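Local coordinates for protein histidinol-phosphate aminotransferase (Clostridium acetobutylicum, PDB 3FTB) that probably catalyses the pyridoxal 5'-phosphate-dependent transamination of histidinol phosphate in histidine biosynthesis, at residues 122-127 with 328-333; 93-98 with 147-152; 48-53 with 254-259; 42-47 with 217-222. All coordinates share one frame; numbering follows the deposited sequence.

Contact 1 (122-127 with 328-333); sequences VVFSYL and NFIGLD
Ile330 meets the rings of Phe124 and Tyr126 with its two methyl-bearing branches, and the contact is largely apolar. The CD1 end reaches Phe124, where CZ lies 3.5 Å from Ile330 CD1. The two side chains run at about a right angle, and the methyl meets the far end of the ring obliquely. The shorter branch serves the tyrosine: Ile330 CG2 is 3.5 Å from Tyr126 CE2 and 3.4 Å from Tyr126 OH. CG1 and CG2 thus share the work, CG1 standing anti to the carbonyl carbon (chi1 -80°) and carrying CD1 forward to Phe124.

The remaining touch is between backbone and ring. Gly331 CA comes to the edge of Tyr126, 4.3 Å from CE2. Gly331 sits inside a type II turn from Phe329 to Leu332, closed by a bond of 3.2 Å from Leu332 N to Phe329 O.

Within the strand, Val122 CG1 lies over one face of the Phe124 ring. Both Phe124 and Ile330 also touch Val105 and Glu112.

With no hydrogen bond across it, this surface contact depends on van der Waals packing of one isoleucine against two rings, joining a loop of the five-stranded sheet to the edge strand of the seven-stranded sheet.

Contact 2 (93-98 with 147-152); sequences LSISLF and SVIIGN
Phe98 and Ser147 form the first of two side-chain touches between the end of helix 87-95 with the turn that follows and strand 147-151. Ser147 CB sits over one face of the Phe98 ring, 3.8 Å from the ring centroid and 16° off the normal. This is a CH-pi contact. Ser147 OG also lies close, 3.4 Å from Phe98 CD2. The serine hydroxyl stands between its backbone N and carbonyl carbon (chi1 57°), and its hydrogen bond, a weak one, goes to Lys100 O. Leu97 CB lies over the centre of the opposite face, so the ring is held between two aliphatic carbons.

Ile95 and Ile149 make the second touch, methyl to methyl: Ile95 CD1 is 3.8 Å from Ile149 CD1. The side chains cross at about a right angle. Ile149 extends CG1 away from its own backbone N and continues extended to CD1, which carries that methyl out to the helix. Ile101 touches both isoleucines.

A type I turn from Ile95 to Phe98 brings the phenylalanine round to the strand. Its CG lies anti to the carbonyl carbon (chi1 -44°), which turns the ring toward Ser147.

No hydrogen bond links the segments. Between these two segments the join is by dispersion and CH-pi contact, while the buried Ser147 hydroxyl finds a weakly bonded polar partner within the sheet.

Contact 3 (48-53 with 254-259); sequences IDEGIK and AAINCL
The backbones of helices 48-53 and 249-257 stay well apart, the nearest CA atoms being those of Glu50 and Asn257 at 10.0 Å, and side chains bridge the space. Glu50 does most of this. Its chain is extended, with CG anti to the backbone N (chi1 170°), and it carries the carboxylate across to the second helix.

There the carboxylate meets the amide of Asn257, which comes from the opposite direction. Asn257 ND2 is 3.6 Å from Glu50 OE1 and also 3.6 Å from Glu50 OE2, so neither oxygen is favoured. The two flat groups are turned 76° apart, close to perpendicular. This is a polar approach and not a hydrogen bond. The amide nitrogen is instead bonded to Met253 O, one turn back in its own helix. Glu50 OE1 has its strong partner elsewhere too, in a salt bridge with Arg65 NH1.

Ile256 adds a loose van der Waals touch of its CG2 methyl on a carboxylate oxygen, 4.2 Å from Glu50 OE1, and the two side chains cross at about a right angle.

Ile52 packs on Leu45 of the second subunit, which places helix 48-53 at the dimer interface.

Such a contact is plain helix-to-helix packing, in which a short N-terminal helix of this class I/II aminotransferase chain is packed loosely on helix 249-257 through a glutamate whose salt bridge goes to Arg65 of helix 64-74.

Contact 4 (42-47 with 217-222); sequences KSFLNN and FAMPGI
Phe44 and Met219 form a Met-aromatic contact, in which short helix 42-45 meets the loop between strands 207-212 and 225-229. Met219 SD lies 4.4 Å from the centroid of the Phe44 ring, 38° off the normal, an oblique approach. Its nearest ring atom is Phe44 CD2, 3.8 Å from Met219 SD. The chain is extended through chi2, which carries SD to the ring, and chi3 (-61°) then turns the terminal CE methyl.

The phenylalanine reaches the loop because CG is anti to its backbone N (chi1 179°), which throws the ring out from the helix.

The second contact is aliphatic. Ile222 comes toward the ring from the opposite direction and meets it by its CD1 methyl, again obliquely. Sulfur and methyl meet neighbouring ring atoms, CD2 and CE2.

Both loop residues also touch Ala254, and Phe44 touches Met253, so helix 249-257 packs against the group. Leu55 of the second subunit packs on Phe44 and Ile222, and Gly221 makes backbone hydrogen bonds with that subunit. All three side chains are buried, Phe44 and Ile222 at the dimer interface. The tightest approach between the segments is Ile222 CD1 to Phe44 CE2, at 3.4 Å.

How the contacts relate
Contacts 3 and 4 are neighbours, with centres about 8 Å apart, and they touch. Helices 42-45 and 48-53 follow each other in the chain, and both meet the region of helix 249-257. Ser43 OG bonds weakly to Asn257 O, and the second subunit reaches both contacts. Contacts 1 and 2 have centres about 16 Å apart and do not touch, but strands 121-126 and 147-151 belong to the same seven-stranded sheet, with strand 100-105 between them. Contact 1 lies on the other side of the chain's centre from contacts 3 and 4, its centre about 40 Å from that of contact 3. Contact 2 is nested in the loops closed by contacts 3 and 4.

Contact 1 (122-127 with 328-333)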
loop_
_atom_site.group_PDB
_atom_site.type_symbol
_atom_site.label_atom_id
_atom_site.label_comp_id
_atom_site.label_asym_id
_atom_site.label_seq_id
_atom_site.Cartn_x
_atom_site.Cartn_y
_atom_site.Cartn_z
ATOM N N VAL A 122 -20.311 -12.412 12.677
ATOM C CA VAL A 122 -20.113 -11.437 13.740
ATOM C C VAL A 122 -20.990 -11.718 14.948
ATOM O O VAL A 122 -22.201 -11.929 14.828
ATOM C CB VAL A 122 -20.371 -9.999 13.242
ATOM C CG1 VAL A 122 -20.601 -9.055 14.412
ATOM C CG2 VAL A 122 -19.204 -9.527 12.401
ATOM N N VAL A 123 -20.353 -11.709 16.113
ATOM C CA VAL A 123 -21.021 -11.844 17.400
ATOM C C VAL A 123 -20.576 -10.656 18.250
ATOM O O VAL A 123 -19.382 -10.374 18.333
ATOM C CB VAL A 123 -20.600 -13.152 18.089
ATOM C CG1 VAL A 123 -21.245 -13.279 19.457
ATOM C CG2 VAL A 123 -20.940 -14.347 17.204
ATOM N N PHE A 124 -21.515 -9.948 18.869
ATOM C CA PHE A 124 -21.167 -8.739 19.628
ATOM C C PHE A 124 -21.040 -8.956 21.144
ATOM O O PHE A 124 -21.756 -9.773 21.745
ATOM C CB PHE A 124 -22.149 -7.585 19.336
ATOM C CG PHE A 124 -21.986 -6.960 17.961
ATOM C CD1 PHE A 124 -20.842 -6.239 17.633
ATOM C CD2 PHE A 124 -22.986 -7.075 17.005
ATOM C CE1 PHE A 124 -20.690 -5.665 16.377
ATOM C CE2 PHE A 124 -22.844 -6.498 15.738
ATOM C CZ PHE A 124 -21.703 -5.793 15.425
ATOM N N SER A 125 -20.101 -8.232 21.752
ATOM C CA SER A 125 -20.055 -8.095 23.202
ATOM C C SER A 125 -20.060 -6.607 23.551
ATOM O O SER A 125 -19.183 -5.842 23.111
ATOM C CB SER A 125 -18.829 -8.790 23.806
ATOM O OG SER A 125 -18.836 -8.680 25.225
ATOM N N TYR A 126 -21.060 -6.195 24.324
ATOM C CA TYR A 126 -21.268 -4.777 24.599
ATOM C C TYR A 126 -20.587 -4.304 25.878
ATOM O O TYR A 126 -20.687 -4.953 26.924
ATOM C CB TYR A 126 -22.764 -4.481 24.686
ATOM C CG TYR A 126 -23.490 -4.522 23.354
ATOM C CD1 TYR A 126 -23.851 -5.729 22.775
ATOM C CD2 TYR A 126 -23.817 -3.350 22.683
ATOM C CE1 TYR A 126 -24.512 -5.774 21.564
ATOM C CE2 TYR A 126 -24.481 -3.381 21.472
ATOM C CZ TYR A 126 -24.828 -4.596 20.915
ATOM O OH TYR A 126 -25.491 -4.629 19.703
ATOM N N LEU A 127 -19.892 -3.175 25.795
ATOM C CA LEU A 127 -19.476 -2.473 27.002
ATOM C C LEU A 127 -20.716 -2.135 27.808
ATOM O O LEU A 127 -21.776 -1.829 27.241
ATOM C CB LEU A 127 -18.742 -1.180 26.657
ATOM C CG LEU A 127 -17.538 -1.216 25.721
ATOM C CD1 LEU A 127 -17.066 0.209 25.493
ATOM C CD2 LEU A 127 -16.433 -2.078 26.297
ATOM N N ASN A 328 -23.382 6.521 14.632
ATOM C CA ASN A 328 -23.129 5.292 13.880
ATOM C C ASN A 328 -22.218 4.258 14.580
ATOM O O ASN A 328 -21.743 3.305 13.942
ATOM C CB ASN A 328 -22.578 5.640 12.497
ATOM C CG ASN A 328 -21.346 6.515 12.572
ATOM O OD1 ASN A 328 -21.127 7.209 13.564
ATOM N ND2 ASN A 328 -20.529 6.482 11.524
ATOM N N PHE A 329 -21.973 4.456 15.877
ATOM C CA PHE A 329 -21.346 3.433 16.713
ATOM C C PHE A 329 -22.431 2.526 17.298
ATOM O O PHE A 329 -23.481 3.006 17.738
ATOM C CB PHE A 329 -20.572 4.069 17.868
ATOM C CG PHE A 329 -19.250 4.662 17.474
ATOM C CD1 PHE A 329 -18.133 3.858 17.321
ATOM C CD2 PHE A 329 -19.117 6.032 17.285
ATOM C CE1 PHE A 329 -16.910 4.411 16.982
ATOM C CE2 PHE A 329 -17.894 6.589 16.943
ATOM C CZ PHE A 329 -16.800 5.787 16.790
ATOM N N ILE A 330 -22.172 1.221 17.314
ATOM C CA ILE A 330 -23.127 0.260 17.856
ATOM C C ILE A 330 -23.171 0.303 19.380
ATOM O O ILE A 330 -22.215 -0.079 20.059
ATOM C CB ILE A 330 -22.861 -1.180 17.353
ATOM C CG1 ILE A 330 -23.443 -1.345 15.949
ATOM C CG2 ILE A 330 -23.491 -2.200 18.289
ATOM C CD1 ILE A 330 -23.359 -2.744 15.423
ATOM N N GLY A 331 -24.294 0.785 19.907
ATOM C CA GLY A 331 -24.464 0.934 21.339
ATOM C C GLY A 331 -24.618 2.387 21.751
ATOM O O GLY A 331 -25.099 2.687 22.849
ATOM N N LEU A 332 -24.212 3.293 20.868
ATOM C CA LEU A 332 -24.269 4.716 21.176
ATOM C C LEU A 332 -25.339 5.469 20.357
ATOM O O LEU A 332 -25.585 5.163 19.185
ATOM C CB LEU A 332 -22.886 5.340 20.980
ATOM C CG LEU A 332 -21.752 4.707 21.791
ATOM C CD1 LEU A 332 -20.462 5.436 21.528
ATOM C CD2 LEU A 332 -22.059 4.715 23.283
ATOM N N ASP A 333 -25.972 6.456 20.986
ATOM C CA ASP A 333 -27.001 7.258 20.321
ATOM C C ASP A 333 -26.521 8.695 20.112
ATOM O O ASP A 333 -25.316 8.951 20.135
ATOM C CB ASP A 333 -28.333 7.196 21.090
ATOM C CG ASP A 333 -28.295 7.950 22.413
ATOM O OD1 ASP A 333 -27.195 8.343 22.850
ATOM O OD2 ASP A 333 -29.376 8.152 23.013
#

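Contact 2 (93-98 with 147-152)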
loop_
_atom_site.group_PDB
_atom_site.type_symbol
_atom_site.label_atom_id
_atom_site.label_comp_id
_atom_site.label_asym_id
_atom_site.label_seq_id
_atom_site.Cartn_x
_atom_site.Cartn_y
_atom_site.Cartn_z
ATOM N N LEU A 93 -6.852 -7.676 7.167
ATOM C CA LEU A 93 -6.197 -8.952 6.874
ATOM C C LEU A 93 -6.271 -9.961 8.010
ATOM O O LEU A 93 -6.515 -11.147 7.779
ATOM C CB LEU A 93 -4.734 -8.742 6.483
ATOM C CG LEU A 93 -4.495 -8.244 5.060
ATOM C CD1 LEU A 93 -3.063 -7.827 4.920
ATOM C CD2 LEU A 93 -4.854 -9.306 4.036
ATOM N N SER A 94 -6.040 -9.501 9.233
ATOM C CA SER A 94 -6.112 -10.400 10.373
ATOM C C SER A 94 -7.542 -10.915 10.559
ATOM O O SER A 94 -7.760 -12.050 10.978
ATOM C CB SER A 94 -5.587 -9.726 11.639
ATOM O OG SER A 94 -6.258 -8.507 11.893
ATOM N N ILE A 95 -8.517 -10.089 10.217
ATOM C CA ILE A 95 -9.912 -10.493 10.334
ATOM C C ILE A 95 -10.312 -11.369 9.139
ATOM O O ILE A 95 -11.217 -12.206 9.241
ATOM C CB ILE A 95 -10.845 -9.263 10.471
ATOM C CG1 ILE A 95 -10.631 -8.574 11.825
ATOM C CG2 ILE A 95 -12.313 -9.659 10.298
ATOM C CD1 ILE A 95 -11.325 -7.221 11.936
ATOM N N SER A 96 -9.612 -11.191 8.021
ATOM C CA SER A 96 -9.871 -11.973 6.811
ATOM C C SER A 96 -9.583 -13.455 7.013
ATOM O O SER A 96 -9.991 -14.287 6.201
ATOM C CB SER A 96 -9.045 -11.448 5.630
ATOM O OG SER A 96 -7.692 -11.886 5.692
ATOM N N LEU A 97 -8.896 -13.774 8.109
ATOM C CA LEU A 97 -8.405 -15.124 8.358
ATOM C C LEU A 97 -9.447 -16.038 8.990
ATOM O O LEU A 97 -9.319 -17.265 8.928
ATOM C CB LEU A 97 -7.193 -15.077 9.279
ATOM C CG LEU A 97 -6.061 -14.142 8.881
ATOM C CD1 LEU A 97 -4.823 -14.451 9.710
ATOM C CD2 LEU A 97 -5.770 -14.261 7.375
ATOM N N PHE A 98 -10.472 -15.453 9.606
ATOM C CA PHE A 98 -11.428 -16.247 10.380
ATOM C C PHE A 98 -12.828 -16.230 9.797
ATOM O O PHE A 98 -13.161 -15.365 8.991
ATOM C CB PHE A 98 -11.444 -15.783 11.832
ATOM C CG PHE A 98 -10.083 -15.550 12.379
ATOM C CD1 PHE A 98 -9.279 -16.615 12.723
ATOM C CD2 PHE A 98 -9.582 -14.265 12.503
ATOM C CE1 PHE A 98 -8.004 -16.405 13.215
ATOM C CE2 PHE A 98 -8.317 -14.047 12.991
ATOM C CZ PHE A 98 -7.517 -15.119 13.344
ATOM N N SER A 147 -12.365 -16.105 16.918
ATOM C CA SER A 147 -11.505 -14.982 17.268
ATOM C C SER A 147 -12.233 -13.829 17.984
ATOM O O SER A 147 -13.462 -13.753 17.986
ATOM C CB SER A 147 -10.815 -14.454 16.007
ATOM O OG SER A 147 -11.778 -14.078 15.036
ATOM N N VAL A 148 -11.444 -12.941 18.587
ATOM C CA VAL A 148 -11.940 -11.730 19.226
ATOM C C VAL A 148 -11.077 -10.585 18.721
ATOM O O VAL A 148 -9.891 -10.772 18.475
ATOM C CB VAL A 148 -11.803 -11.792 20.771
ATOM C CG1 VAL A 148 -12.301 -10.484 21.424
ATOM C CG2 VAL A 148 -12.548 -12.995 21.346
ATOM N N ILE A 149 -11.676 -9.413 18.535
ATOM C CA ILE A 149 -10.919 -8.180 18.298
ATOM C C ILE A 149 -11.407 -7.098 19.267
ATOM O O ILE A 149 -12.605 -6.843 19.404
ATOM C CB ILE A 149 -10.983 -7.688 16.818
ATOM C CG1 ILE A 149 -10.128 -6.427 16.629
ATOM C CG2 ILE A 149 -12.431 -7.443 16.368
ATOM C CD1 ILE A 149 -9.718 -6.161 15.193
ATOM N N ILE A 150 -10.460 -6.478 19.953
ATOM C CA ILE A 150 -10.768 -5.569 21.042
ATOM C C ILE A 150 -9.728 -4.443 21.047
ATOM O O ILE A 150 -8.553 -4.687 20.871
ATOM C CB ILE A 150 -10.787 -6.338 22.384
ATOM C CG1 ILE A 150 -11.274 -5.455 23.529
ATOM C CG2 ILE A 150 -9.411 -6.909 22.703
ATOM C CD1 ILE A 150 -11.404 -6.205 24.836
ATOM N N GLY A 151 -10.172 -3.203 21.215
ATOM C CA GLY A 151 -9.264 -2.069 21.204
ATOM C C GLY A 151 -8.608 -1.813 22.549
ATOM O O GLY A 151 -9.225 -1.962 23.600
ATOM N N ASN A 152 -7.340 -1.425 22.509
ATOM C CA ASN A 152 -6.604 -1.092 23.713
ATOM C C ASN A 152 -5.673 0.084 23.458
ATOM O O ASN A 152 -4.536 -0.125 23.036
ATOM C CB ASN A 152 -5.738 -2.272 24.142
ATOM C CG ASN A 152 -5.095 -2.048 25.504
ATOM O OD1 ASN A 152 -5.636 -1.318 26.339
ATOM N ND2 ASN A 152 -3.950 -2.678 25.741
#

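Contact 3 (48-53 with 254-259)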
loop_
_atom_site.group_PDB
_atom_site.type_symbol
_atom_site.label_atom_id
_atom_site.label_comp_id
_atom_site.label_asym_id
_atom_site.label_seq_id
_atom_site.Cartn_x
_atom_site.Cartn_y
_atom_site.Cartn_z
ATOM N N ILE A 48 15.415 12.859 5.706
ATOM C CA ILE A 48 14.685 12.915 4.444
ATOM C C ILE A 48 15.598 12.565 3.266
ATOM O O ILE A 48 15.132 12.091 2.227
ATOM C CB ILE A 48 14.056 14.292 4.218
ATOM C CG1 ILE A 48 13.144 14.267 2.994
ATOM C CG2 ILE A 48 15.139 15.353 4.061
ATOM C CD1 ILE A 48 11.956 13.350 3.139
ATOM N N ASP A 49 16.898 12.799 3.436
ATOM C CA ASP A 49 17.874 12.449 2.409
ATOM C C ASP A 49 17.845 10.950 2.177
ATOM O O ASP A 49 17.775 10.487 1.045
ATOM C CB ASP A 49 19.280 12.869 2.832
ATOM C CG ASP A 49 19.426 14.372 2.971
ATOM O OD1 ASP A 49 18.435 15.096 2.730
ATOM O OD2 ASP A 49 20.536 14.830 3.321
ATOM N N GLU A 50 17.914 10.196 3.267
ATOM C CA GLU A 50 17.831 8.745 3.215
ATOM C C GLU A 50 16.628 8.328 2.377
ATOM O O GLU A 50 16.762 7.552 1.432
ATOM C CB GLU A 50 17.732 8.178 4.637
ATOM C CG GLU A 50 17.403 6.701 4.724
ATOM C CD GLU A 50 17.528 6.157 6.143
ATOM O OE1 GLU A 50 16.916 5.104 6.440
ATOM O OE2 GLU A 50 18.238 6.784 6.957
ATOM N N GLY A 51 15.457 8.855 2.728
ATOM C CA GLY A 51 14.232 8.568 2.008
ATOM C C GLY A 51 14.304 8.847 0.516
ATOM O O GLY A 51 13.976 7.984 -0.291
ATOM N N ILE A 52 14.726 10.053 0.145
ATOM C CA ILE A 52 14.862 10.421 -1.265
ATOM C C ILE A 52 15.820 9.519 -2.049
ATOM O O ILE A 52 15.547 9.151 -3.191
ATOM C CB ILE A 52 15.313 11.879 -1.434
ATOM C CG1 ILE A 52 14.375 12.814 -0.674
ATOM C CG2 ILE A 52 15.328 12.253 -2.909
ATOM C CD1 ILE A 52 14.725 14.270 -0.830
ATOM N N LYS A 53 16.943 9.169 -1.433
ATOM C CA LYS A 53 17.938 8.311 -2.077
ATOM C C LYS A 53 17.311 6.996 -2.515
ATOM O O LYS A 53 17.447 6.574 -3.665
ATOM C CB LYS A 53 19.108 8.018 -1.129
ATOM C CG LYS A 53 20.320 7.379 -1.812
ATOM C CD LYS A 53 21.432 7.038 -0.820
ATOM C CE LYS A 53 21.557 5.535 -0.589
ATOM N NZ LYS A 53 22.286 4.851 -1.704
ATOM N N ALA A 254 10.667 6.364 8.032
ATOM C CA ALA A 254 10.064 6.803 9.287
ATOM C C ALA A 254 10.166 5.732 10.358
ATOM O O ALA A 254 10.656 5.988 11.451
ATOM C CB ALA A 254 8.611 7.214 9.084
ATOM N N ALA A 255 9.697 4.532 10.038
ATOM C CA ALA A 255 9.764 3.399 10.964
ATOM C C ALA A 255 11.179 3.103 11.448
ATOM O O ALA A 255 11.374 2.529 12.512
ATOM C CB ALA A 255 9.175 2.151 10.315
ATOM N N ILE A 256 12.169 3.492 10.659
ATOM C CA ILE A 256 13.557 3.189 10.986
ATOM C C ILE A 256 14.192 4.280 11.863
ATOM O O ILE A 256 15.013 3.989 12.739
ATOM C CB ILE A 256 14.385 2.872 9.694
ATOM C CG1 ILE A 256 14.057 1.445 9.213
ATOM C CG2 ILE A 256 15.876 3.069 9.941
ATOM C CD1 ILE A 256 14.672 1.010 7.878
ATOM N N ASN A 257 13.756 5.523 11.660
ATOM C CA ASN A 257 14.359 6.681 12.314
ATOM C C ASN A 257 13.505 7.329 13.413
ATOM O O ASN A 257 14.023 8.012 14.297
ATOM C CB ASN A 257 14.728 7.721 11.251
ATOM C CG ASN A 257 15.739 7.185 10.243
ATOM O OD1 ASN A 257 16.903 6.986 10.568
ATOM N ND2 ASN A 257 15.292 6.947 9.019
ATOM N N CYS A 258 12.199 7.097 13.362
ATOM C CA CYS A 258 11.270 7.795 14.241
ATOM C C CYS A 258 10.900 7.027 15.496
ATOM O O CYS A 258 10.515 7.630 16.485
ATOM C CB CYS A 258 10.018 8.233 13.473
ATOM S SG CYS A 258 10.433 9.411 12.171
ATOM N N LEU A 259 11.033 5.707 15.473
ATOM C CA LEU A 259 10.700 4.911 16.657
ATOM C C LEU A 259 11.784 4.979 17.741
ATOM O O LEU A 259 11.546 4.605 18.902
ATOM C CB LEU A 259 10.414 3.451 16.280
ATOM C CG LEU A 259 9.271 3.170 15.302
ATOM C CD1 LEU A 259 9.077 1.674 15.187
ATOM C CD2 LEU A 259 7.997 3.833 15.789
#

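Contact 4 (42-47 with 217-222)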
loop_
_atom_site.group_PDB
_atom_site.type_symbol
_atom_site.label_atom_id
_atom_site.label_comp_id
_atom_site.label_asym_id
_atom_site.label_seq_id
_atom_site.Cartn_x
_atom_site.Cartn_y
_atom_site.Cartn_z
ATOM N N LYS A 42 10.859 15.356 14.580
ATOM C CA LYS A 42 11.939 16.138 14.021
ATOM C C LYS A 42 12.944 15.216 13.349
ATOM O O LYS A 42 13.748 15.656 12.530
ATOM C CB LYS A 42 12.584 16.993 15.110
ATOM C CG LYS A 42 11.644 18.061 15.658
ATOM C CD LYS A 42 12.363 19.085 16.532
ATOM C CE LYS A 42 11.408 20.155 17.063
ATOM N NZ LYS A 42 10.485 19.618 18.100
ATOM N N SER A 43 12.877 13.929 13.680
ATOM C CA SER A 43 13.822 12.951 13.152
ATOM C C SER A 43 13.451 12.465 11.748
ATOM O O SER A 43 14.216 11.745 11.102
ATOM C CB SER A 43 13.948 11.761 14.106
ATOM O OG SER A 43 12.718 11.065 14.234
ATOM N N PHE A 44 12.280 12.856 11.270
ATOM C CA PHE A 44 11.893 12.495 9.920
ATOM C C PHE A 44 12.474 13.488 8.922
ATOM O O PHE A 44 12.930 13.111 7.846
ATOM C CB PHE A 44 10.379 12.448 9.770
ATOM C CG PHE A 44 9.942 12.098 8.386
ATOM C CD1 PHE A 44 9.838 13.080 7.406
ATOM C CD2 PHE A 44 9.674 10.783 8.045
ATOM C CE1 PHE A 44 9.455 12.762 6.119
ATOM C CE2 PHE A 44 9.283 10.459 6.763
ATOM C CZ PHE A 44 9.177 11.450 5.796
ATOM N N LEU A 45 12.429 14.764 9.284
ATOM C CA LEU A 45 13.063 15.804 8.496
ATOM C C LEU A 45 14.550 15.475 8.364
ATOM O O LEU A 45 15.108 15.464 7.268
ATOM C CB LEU A 45 12.892 17.161 9.188
ATOM C CG LEU A 45 11.495 17.741 9.444
ATOM C CD1 LEU A 45 10.591 16.761 10.186
ATOM C CD2 LEU A 45 11.606 19.060 10.215
ATOM N N ASN A 46 15.186 15.185 9.496
ATOM C CA ASN A 46 16.633 14.978 9.549
ATOM C C ASN A 46 17.142 13.851 8.650
ATOM O O ASN A 46 18.308 13.851 8.250
ATOM C CB ASN A 46 17.098 14.748 10.995
ATOM C CG ASN A 46 16.819 15.941 11.904
ATOM O OD1 ASN A 46 16.646 17.071 11.438
ATOM N ND2 ASN A 46 16.775 15.690 13.212
ATOM N N ASN A 47 16.277 12.890 8.337
ATOM C CA ASN A 47 16.670 11.773 7.480
ATOM C C ASN A 47 15.915 11.712 6.162
ATOM O O ASN A 47 15.794 10.639 5.567
ATOM C CB ASN A 47 16.541 10.436 8.216
ATOM C CG ASN A 47 17.460 10.346 9.412
ATOM O OD1 ASN A 47 17.335 11.117 10.359
ATOM N ND2 ASN A 47 18.393 9.402 9.375
ATOM N N PHE A 217 2.482 9.185 16.100
ATOM C CA PHE A 217 3.665 9.754 15.452
ATOM C C PHE A 217 3.302 10.789 14.399
ATOM O O PHE A 217 4.173 11.258 13.654
ATOM C CB PHE A 217 4.560 8.652 14.849
ATOM C CG PHE A 217 5.345 7.882 15.879
ATOM C CD1 PHE A 217 4.880 6.669 16.361
ATOM C CD2 PHE A 217 6.531 8.388 16.386
ATOM C CE1 PHE A 217 5.585 5.962 17.321
ATOM C CE2 PHE A 217 7.243 7.695 17.347
ATOM C CZ PHE A 217 6.764 6.472 17.820
ATOM N N ALA A 218 2.014 11.129 14.352
ATOM C CA ALA A 218 1.494 12.256 13.572
ATOM C C ALA A 218 1.654 12.128 12.057
ATOM O O ALA A 218 1.523 13.130 11.330
ATOM C CB ALA A 218 2.103 13.582 14.058
ATOM N N MET A 219 1.914 10.909 11.581
ATOM C CA MET A 219 2.221 10.695 10.164
ATOM C C MET A 219 1.216 9.780 9.435
ATOM O O MET A 219 1.576 8.673 9.035
ATOM C CB MET A 219 3.665 10.163 9.999
ATOM C CG MET A 219 4.783 11.178 10.356
ATOM S SD MET A 219 6.527 10.649 10.130
ATOM C CE MET A 219 6.585 9.264 11.264
ATOM N N PRO A 220 -0.047 10.235 9.259
ATOM C CA PRO A 220 -1.002 9.400 8.506
ATOM C C PRO A 220 -0.736 9.280 6.992
ATOM O O PRO A 220 -1.059 8.243 6.406
ATOM C CB PRO A 220 -2.353 10.090 8.762
ATOM C CG PRO A 220 -1.998 11.479 9.205
ATOM C CD PRO A 220 -0.748 11.297 10.005
ATOM N N GLY A 221 -0.159 10.306 6.372
ATOM C CA GLY A 221 0.060 10.294 4.933
ATOM C C GLY A 221 1.155 9.344 4.472
ATOM O O GLY A 221 1.376 9.150 3.266
ATOM N N ILE A 222 1.843 8.744 5.436
ATOM C CA ILE A 222 2.960 7.858 5.131
ATOM C C ILE A 222 2.456 6.420 4.966
ATOM O O ILE A 222 3.057 5.609 4.250
ATOM C CB ILE A 222 4.056 7.962 6.223
ATOM C CG1 ILE A 222 5.440 8.098 5.590
ATOM C CG2 ILE A 222 3.964 6.807 7.231
ATOM C CD1 ILE A 222 6.474 8.621 6.547
#